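Local structure of nucleoside kinase (Methanococcus jannaschii, 2C4E) at residues 4-16 and 52-65. The protein catalyses the ATP-dependent phosphorylation of nucleosides, with highest activity toward inosine, guanosine and cytidine, to give nucleoside monophosphates. Sequence-based numbering, arbitrary orientation. Where two conformers were deposited one is given.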
ATOM      1  N   LYS A   4      40.256 -10.113   2.787  1.00 53.18           N
ATOM      2  CA  LYS A   4      39.961  -8.744   3.240  1.00 52.07           C
ATOM      3  C   LYS A   4      39.524  -8.552   4.743  1.00 50.59           C
ATOM      4  O   LYS A   4      39.584  -9.500   5.524  0.20 50.50           O
ATOM      5  CB  LYS A   4      38.987  -8.108   2.235  1.00 52.19           C
ATOM      6  CG  LYS A   4      39.298  -8.335   0.725  1.00 51.96           C
ATOM      7  CD  LYS A   4      40.314  -7.310   0.185  1.00 52.23           C
ATOM      8  CE  LYS A   4      40.505  -7.400  -1.336  1.00 51.80           C
ATOM      9  NZ  LYS A   4      39.381  -6.825  -2.140  1.00 50.90           N
ATOM     10  N   MET A   5      39.124  -7.320   5.120  1.00 48.60           N
ATOM     11  CA  MET A   5      38.999  -6.829   6.532  1.00 46.97           C
ATOM     12  C   MET A   5      37.739  -7.171   7.380  1.00 45.21           C
ATOM     13  O   MET A   5      36.727  -7.570   6.838  1.00 45.33           O
ATOM     14  CB  MET A   5      39.094  -5.301   6.527  0.20 46.98           C
ATOM     15  CG  MET A   5      40.477  -4.734   6.308  0.20 47.02           C
ATOM     16  SD  MET A   5      40.416  -2.962   5.955  0.20 47.09           S
ATOM     17  CE  MET A   5      39.042  -2.400   7.015  0.20 47.15           C
ATOM     18  N   GLU A   6      37.814  -6.921   8.703  1.00 42.95           N
ATOM     19  CA  GLU A   6      36.833  -7.412   9.727  1.00 40.78           C
ATOM     20  C   GLU A   6      35.418  -6.811   9.706  1.00 38.17           C
ATOM     21  O   GLU A   6      34.943  -6.186  10.660  1.00 38.73           O
ATOM     22  CB  GLU A   6      37.428  -7.271  11.137  1.00 41.11           C
ATOM     23  CG  GLU A   6      38.524  -8.285  11.439  1.00 41.77           C
ATOM     24  CD  GLU A   6      39.397  -7.901  12.626  0.20 41.65           C
ATOM     25  OE1 GLU A   6      39.103  -6.893  13.303  0.20 41.63           O
ATOM     26  OE2 GLU A   6      40.389  -8.615  12.882  0.20 41.54           O
ATOM     27  N   LYS A   7      34.723  -7.126   8.612  1.00 34.21           N
ATOM     28  CA  LYS A   7      33.548  -6.371   8.284  1.00 30.35           C
ATOM     29  C   LYS A   7      32.739  -7.274   7.352  1.00 26.55           C
ATOM     30  O   LYS A   7      33.235  -8.250   6.803  1.00 24.84           O
ATOM     31  CB  LYS A   7      33.980  -5.052   7.631  1.00 31.00           C
ATOM     32  CG  LYS A   7      32.925  -3.944   7.384  1.00 33.01           C
ATOM     33  CD  LYS A   7      33.604  -2.605   7.028  0.50 33.07           C
ATOM     34  CE  LYS A   7      32.672  -1.390   7.163  0.50 33.62           C
ATOM     35  NZ  LYS A   7      33.315  -0.099   6.731  0.50 34.08           N
ATOM     36  N   ILE A   8      31.472  -6.954   7.226  1.00 23.55           N
ATOM     37  CA  ILE A   8      30.577  -7.695   6.368  1.00 22.28           C
ATOM     38  C   ILE A   8      29.844  -6.709   5.483  1.00 21.98           C
ATOM     39  O   ILE A   8      29.347  -5.701   5.969  1.00 21.46           O
ATOM     40  CB  ILE A   8      29.552  -8.484   7.211  1.00 22.11           C
ATOM     41  CG1 ILE A   8      30.289  -9.462   8.131  1.00 22.76           C
ATOM     42  CG2 ILE A   8      28.568  -9.220   6.292  1.00 21.85           C
ATOM     43  CD1 ILE A   8      29.395 -10.211   9.093  1.00 21.42           C
ATOM     44  N   THR A   9      29.798  -7.010   4.191  1.00 21.27           N
ATOM     45  CA  THR A   9      29.004  -6.282   3.219  1.00 21.27           C
ATOM     46  C   THR A   9      27.693  -7.025   3.031  1.00 20.79           C
ATOM     47  O   THR A   9      27.697  -8.235   2.851  1.00 22.01           O
ATOM     48  CB  THR A   9      29.726  -6.251   1.865  1.00 21.59           C
ATOM     49  OG1 THR A   9      31.011  -5.617   1.993  1.00 22.52           O
ATOM     50  CG2 THR A   9      28.947  -5.391   0.872  1.00 21.57           C
ATOM     51  N   CYS A  10      26.573  -6.324   3.145  1.00 20.77           N
ATOM     52  CA  CYS A  10      25.267  -6.886   2.847  1.00 20.72           C
ATOM     53  C   CYS A  10      24.724  -6.251   1.591  1.00 21.05           C
ATOM     54  O   CYS A  10      24.657  -5.033   1.507  1.00 20.77           O
ATOM     55  CB  CYS A  10      24.291  -6.610   3.974  1.00 20.74           C
ATOM     56  SG  CYS A  10      24.768  -7.435   5.505  1.00 22.51           S
ATOM     57  N   VAL A  11      24.348  -7.087   0.630  1.00 20.56           N
ATOM     58  CA  VAL A  11      23.896  -6.657  -0.674  1.00 20.91           C
ATOM     59  C   VAL A  11      22.437  -7.071  -0.812  1.00 20.39           C
ATOM     60  O   VAL A  11      22.048  -8.207  -0.509  1.00 20.98           O
ATOM     61  CB  VAL A  11      24.713  -7.337  -1.805  1.00 20.69           C
ATOM     62  CG1 VAL A  11      24.168  -6.966  -3.167  1.00 21.35           C
ATOM     63  CG2 VAL A  11      26.194  -6.986  -1.694  1.00 21.45           C
ATOM     64  N   GLY A  12      21.615  -6.139  -1.244  1.00 20.51           N
ATOM     65  CA  GLY A  12      20.231  -6.442  -1.529  1.00 19.73           C
ATOM     66  C   GLY A  12      19.301  -5.365  -1.012  1.00 20.08           C
ATOM     67  O   GLY A  12      19.689  -4.216  -0.811  1.00 19.85           O
ATOM     68  N   HIS A  13      18.070  -5.762  -0.766  1.00 19.56           N
ATOM     69  CA  HIS A  13      17.019  -4.806  -0.448  1.00 19.91           C
ATOM     70  C   HIS A  13      17.218  -4.059   0.858  1.00 20.04           C
ATOM     71  O   HIS A  13      17.462  -4.655   1.903  1.00 19.99           O
ATOM     72  CB  HIS A  13      15.681  -5.524  -0.402  1.00 19.92           C
ATOM     73  CG  HIS A  13      15.195  -5.964  -1.744  1.00 20.42           C
ATOM     74  ND1 HIS A  13      15.264  -5.158  -2.862  1.00 21.80           N
ATOM     75  CD2 HIS A  13      14.609  -7.115  -2.143  1.00 21.06           C
ATOM     76  CE1 HIS A  13      14.756  -5.806  -3.897  1.00 21.02           C
ATOM     77  NE2 HIS A  13      14.355  -6.996  -3.488  1.00 20.41           N
ATOM     78  N   THR A  14      17.077  -2.741   0.749  1.00 20.00           N
ATOM     79  CA  THR A  14      16.724  -1.865   1.836  1.00 19.83           C
ATOM     80  C   THR A  14      15.318  -1.340   1.533  1.00 19.93           C
ATOM     81  O   THR A  14      15.090  -0.751   0.485  1.00 18.80           O
ATOM     82  CB  THR A  14      17.748  -0.727   1.917  1.00 19.95           C
ATOM     83  OG1 THR A  14      19.013  -1.256   2.346  1.00 20.47           O
ATOM     84  CG2 THR A  14      17.355   0.270   2.981  1.00 20.30           C
ATOM     85  N   ALA A  15      14.373  -1.588   2.435  1.00 20.22           N
ATOM     86  CA  ALA A  15      12.958  -1.315   2.165  1.00 20.55           C
ATOM     87  C   ALA A  15      12.204  -0.812   3.380  1.00 20.85           C
ATOM     88  O   ALA A  15      12.628  -1.023   4.504  1.00 21.20           O
ATOM     89  CB  ALA A  15      12.276  -2.569   1.645  1.00 20.61           C
ATOM     90  N   LEU A  16      11.074  -0.155   3.135  1.00 21.10           N
ATOM     91  CA  LEU A  16      10.150   0.235   4.196  1.00 21.85           C
ATOM     92  C   LEU A  16       8.975  -0.734   4.189  1.00 21.97           C
ATOM     93  O   LEU A  16       8.339  -0.906   3.157  1.00 22.29           O
ATOM     94  CB  LEU A  16       9.655   1.659   3.955  1.00 22.02           C
ATOM     95  CG  LEU A  16      10.784   2.693   3.948  1.00 22.98           C
ATOM     96  CD1 LEU A  16      10.371   3.937   3.172  1.00 24.89           C
ATOM     97  CD2 LEU A  16      11.172   3.024   5.383  1.00 23.46           C
ATOM     98  N   ILE A  52      23.888  -7.233  12.282  1.00 21.28           N
ATOM     99  CA  ILE A  52      25.335  -7.443  12.381  1.00 21.03           C
ATOM    100  C   ILE A  52      25.947  -6.326  13.210  1.00 20.89           C
ATOM    101  O   ILE A  52      26.726  -6.574  14.132  1.00 21.32           O
ATOM    102  CB  ILE A  52      25.967  -7.518  10.979  1.00 20.28           C
ATOM    103  CG1 ILE A  52      25.590  -8.853  10.316  1.00 20.95           C
ATOM    104  CG2 ILE A  52      27.475  -7.359  11.063  1.00 21.85           C
ATOM    105  CD1 ILE A  52      25.780  -8.850   8.814  1.00 20.93           C
ATOM    106  N   LYS A  53      25.553  -5.092  12.914  1.00 21.35           N
ATOM    107  CA  LYS A  53      26.111  -3.926  13.597  1.00 21.33           C
ATOM    108  C   LYS A  53      25.742  -3.934  15.070  1.00 21.56           C
ATOM    109  O   LYS A  53      26.562  -3.605  15.908  1.00 20.69           O
ATOM    110  CB  LYS A  53      25.651  -2.631  12.938  1.00 21.93           C
ATOM    111  CG  LYS A  53      26.337  -1.378  13.485  1.00 21.54           C
ATOM    112  CD  LYS A  53      27.844  -1.339  13.150  1.00 24.01           C
ATOM    113  CE  LYS A  53      28.479  -0.054  13.629  1.00 23.59           C
ATOM    114  NZ  LYS A  53      29.837   0.188  13.049  1.00 26.73           N
ATOM    115  N   LYS A  54      24.507  -4.322  15.368  1.00 21.62           N
ATOM    116  CA  LYS A  54      24.030  -4.406  16.746  1.00 22.77           C
ATOM    117  C   LYS A  54      24.834  -5.423  17.551  1.00 22.64           C
ATOM    118  O   LYS A  54      25.022  -5.239  18.749  1.00 22.72           O
ATOM    119  CB  LYS A  54      22.538  -4.763  16.776  1.00 23.16           C
ATOM    120  CG  LYS A  54      21.611  -3.547  16.660  1.00 26.65           C
ATOM    121  CD  LYS A  54      21.668  -2.689  17.950  1.00 28.55           C
ATOM    122  CE  LYS A  54      20.343  -2.635  18.735  1.00 31.59           C
ATOM    123  NZ  LYS A  54      20.531  -3.024  20.162  0.20 30.18           N
ATOM    124  N   LEU A  55      25.295  -6.483  16.881  1.00 22.95           N
ATOM    125  CA  LEU A  55      26.166  -7.504  17.491  1.00 23.00           C
ATOM    126  C   LEU A  55      27.645  -7.098  17.584  1.00 23.16           C
ATOM    127  O   LEU A  55      28.483  -7.899  17.985  1.00 23.91           O
ATOM    128  CB  LEU A  55      26.038  -8.831  16.739  1.00 23.05           C
ATOM    129  CG  LEU A  55      24.650  -9.464  16.842  1.00 22.43           C
ATOM    130  CD1 LEU A  55      24.508 -10.602  15.854  1.00 22.04           C
ATOM    131  CD2 LEU A  55      24.357  -9.908  18.259  1.00 22.31           C
ATOM    132  N   GLY A  56      27.968  -5.871  17.201  1.00 23.51           N
ATOM    133  CA  GLY A  56      29.309  -5.339  17.367  1.00 23.79           C
ATOM    134  C   GLY A  56      30.257  -5.635  16.227  1.00 23.86           C
ATOM    135  O   GLY A  56      31.470  -5.629  16.418  1.00 25.15           O
ATOM    136  N   VAL A  57      29.713  -5.895  15.042  1.00 23.83           N
ATOM    137  CA  VAL A  57      30.521  -6.163  13.857  1.00 23.79           C
ATOM    138  C   VAL A  57      30.202  -5.084  12.851  1.00 23.64           C
ATOM    139  O   VAL A  57      29.041  -4.726  12.666  1.00 23.68           O
ATOM    140  CB  VAL A  57      30.258  -7.567  13.288  1.00 23.79           C
ATOM    141  CG1 VAL A  57      30.961  -7.747  11.930  1.00 23.28           C
ATOM    142  CG2 VAL A  57      30.697  -8.617  14.298  1.00 24.78           C
ATOM    143  N   ASN A  58      31.235  -4.523  12.238  1.00 23.59           N
ATOM    144  CA  ASN A  58      31.040  -3.405  11.338  1.00 24.39           C
ATOM    145  C   ASN A  58      30.421  -3.927  10.070  1.00 23.98           C
ATOM    146  O   ASN A  58      30.863  -4.935   9.549  1.00 25.72           O
ATOM    147  CB  ASN A  58      32.366  -2.700  11.053  1.00 24.77           C
ATOM    148  CG  ASN A  58      32.905  -1.978  12.268  1.00 27.48           C
ATOM    149  OD1 ASN A  58      32.167  -1.292  12.972  1.00 32.56           O
ATOM    150  ND2 ASN A  58      34.190  -2.143  12.535  1.00 31.10           N
ATOM    151  N   SER A  59      29.344  -3.304   9.621  1.00 23.69           N
ATOM    152  CA  SER A  59      28.708  -3.711   8.386  1.00 23.35           C
ATOM    153  C   SER A  59      28.628  -2.546   7.424  1.00 22.69           C
ATOM    154  O   SER A  59      28.716  -1.376   7.801  1.00 22.61           O
ATOM    155  CB  SER A  59      27.315  -4.299   8.634  1.00 23.20           C
ATOM    156  OG  SER A  59      26.448  -3.359   9.230  1.00 23.37           O
ATOM    157  N   GLU A  60      28.491  -2.890   6.161  1.00 22.22           N
ATOM    158  CA  GLU A  60      28.270  -1.916   5.118  1.00 22.59           C
ATOM    159  C   GLU A  60      27.138  -2.439   4.259  1.00 22.37           C
ATOM    160  O   GLU A  60      26.933  -3.639   4.158  1.00 22.65           O
ATOM    161  CB  GLU A  60      29.543  -1.672   4.296  1.00 23.22           C
ATOM    162  CG  GLU A  60      30.095  -2.847   3.502  1.00 24.78           C
ATOM    163  CD  GLU A  60      31.316  -2.461   2.658  1.00 27.82           C
ATOM    164  OE1 GLU A  60      31.926  -1.412   2.931  1.00 28.36           O
ATOM    165  OE2 GLU A  60      31.675  -3.210   1.715  1.00 27.21           O
ATOM    166  N   LEU A  61      26.413  -1.530   3.638  1.00 22.16           N
ATOM    167  CA  LEU A  61      25.218  -1.862   2.898  1.00 22.28           C
ATOM    168  C   LEU A  61      25.328  -1.418   1.454  1.00 22.38           C
ATOM    169  O   LEU A  61      25.785  -0.292   1.173  1.00 23.29           O
ATOM    170  CB  LEU A  61      24.043  -1.179   3.593  1.00 23.11           C
ATOM    171  CG  LEU A  61      22.589  -1.526   3.269  1.00 23.96           C
ATOM    172  CD1 LEU A  61      22.260  -2.966   3.532  1.00 24.62           C
ATOM    173  CD2 LEU A  61      21.708  -0.626   4.120  1.00 24.78           C
ATOM    174  N   LEU A  62      24.939  -2.296   0.534  1.00 21.18           N
ATOM    175  CA  LEU A  62      24.852  -1.966  -0.883  1.00 21.55           C
ATOM    176  C   LEU A  62      23.415  -2.248  -1.312  1.00 21.25           C
ATOM    177  O   LEU A  62      23.007  -3.405  -1.389  1.00 20.84           O
ATOM    178  CB  LEU A  62      25.834  -2.793  -1.719  1.00 22.05           C
ATOM    179  CG  LEU A  62      26.077  -2.265  -3.139  1.00 24.23           C
ATOM    180  CD1 LEU A  62      27.272  -2.982  -3.735  1.00 25.68           C
ATOM    181  CD2 LEU A  62      24.853  -2.433  -4.039  1.00 24.89           C
ATOM    182  N   SER A  63      22.662  -1.174  -1.557  1.00 20.88           N
ATOM    183  CA  SER A  63      21.273  -1.241  -1.989  1.00 20.71           C
ATOM    184  C   SER A  63      20.968  -0.085  -2.929  1.00 20.47           C
ATOM    185  O   SER A  63      21.672   0.923  -2.924  1.00 20.50           O
ATOM    186  CB  SER A  63      20.310  -1.113  -0.799  1.00 20.73           C
ATOM    187  OG  SER A  63      20.621  -2.009   0.245  1.00 20.83           O
ATOM    188  N   CYS A  64      19.912  -0.238  -3.719  1.00 20.14           N
ATOM    189  CA  CYS A  64      19.314   0.875  -4.452  1.00 20.04           C
ATOM    190  C   CYS A  64      18.136   1.461  -3.664  1.00 20.20           C
ATOM    191  O   CYS A  64      17.153   0.769  -3.382  1.00 20.53           O
ATOM    192  CB  CYS A  64      18.815   0.415  -5.822  1.00 19.78           C
ATOM    193  SG  CYS A  64      20.118  -0.069  -6.971  1.00 21.31           S
ATOM    194  N   VAL A  65      18.251   2.737  -3.307  1.00 20.25           N
ATOM    195  CA  VAL A  65      17.199   3.466  -2.597  1.00 20.13           C
ATOM    196  C   VAL A  65      16.673   4.606  -3.474  1.00 20.68           C
ATOM    197  O   VAL A  65      17.234   4.892  -4.524  1.00 20.24           O
ATOM    198  CB  VAL A  65      17.690   3.968  -1.208  1.00 20.11           C
ATOM    199  CG1 VAL A  65      18.177   2.789  -0.369  1.00 21.23           C
ATOM    200  CG2 VAL A  65      18.802   5.015  -1.341  1.00 20.28           C
TER
HETATM  201  O   HOH W   1      33.941  -5.342  13.303  1.00 31.10           O
HETATM  202  O   HOH W   2      16.733  -1.098  -1.607  1.00 21.62           O
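Thr9 and Glu60 sit side by side on neighbouring strands, and the threonine hydroxyl donates to the glutamate carboxylate, OG1 to OE2 at 2.5 Å. It arrives on the anti side of OE2, 24° out of the carboxylate plane. Glu60 reaches this position with CG wedged between its own N and carbonyl carbon (chi1 64°), which lays CG against Thr9 before the extended chain brings the carboxylate to its hydroxyl. OE1 has a long, weak ion pair with Lys87. A leucine in place of Glu60 would probably cost the Thr9 hydroxyl this carboxylate partner and Lys87 its weak pairing.

Beneath these side chains the backbones pair in parallel, from Ile8 N to Asn58 O through to Gly12 N to Leu62 O; Cys10 is gripped at both ends, its N by Glu60 O and its O by Leu62 N, each at 2.9 Å. Strand 58-62 is one edge of the large mixed sheet of the ribokinase fold within this chain, with 7-11 next inward; after an excursion through strands 15-21 and 33-42 of the smaller sheet, helix 44-54 brings the chain back in a right-handed crossover to 58-62. On the face of Ile8, Cys10 and Leu61, under helices 44-54 and 245-258, Ile52 CD1 lies 3.7 Å from Cys10 SG and also touches Ile8 CG2. Past the strands Ser63 OG donates to Gly12 O (2.6 Å) and accepts from Thr14 OG1 (2.8 Å), tying together the residues either side of His13, whose side chain lies beside the substrate-binding residues Gly43 and Phe113. Farther out, Thr9 OG1 also bonds Thr131 OG1 on the next strand, Ser59 OG bonds Ala49 O, and helix 141-151 covers Val11 and Leu62.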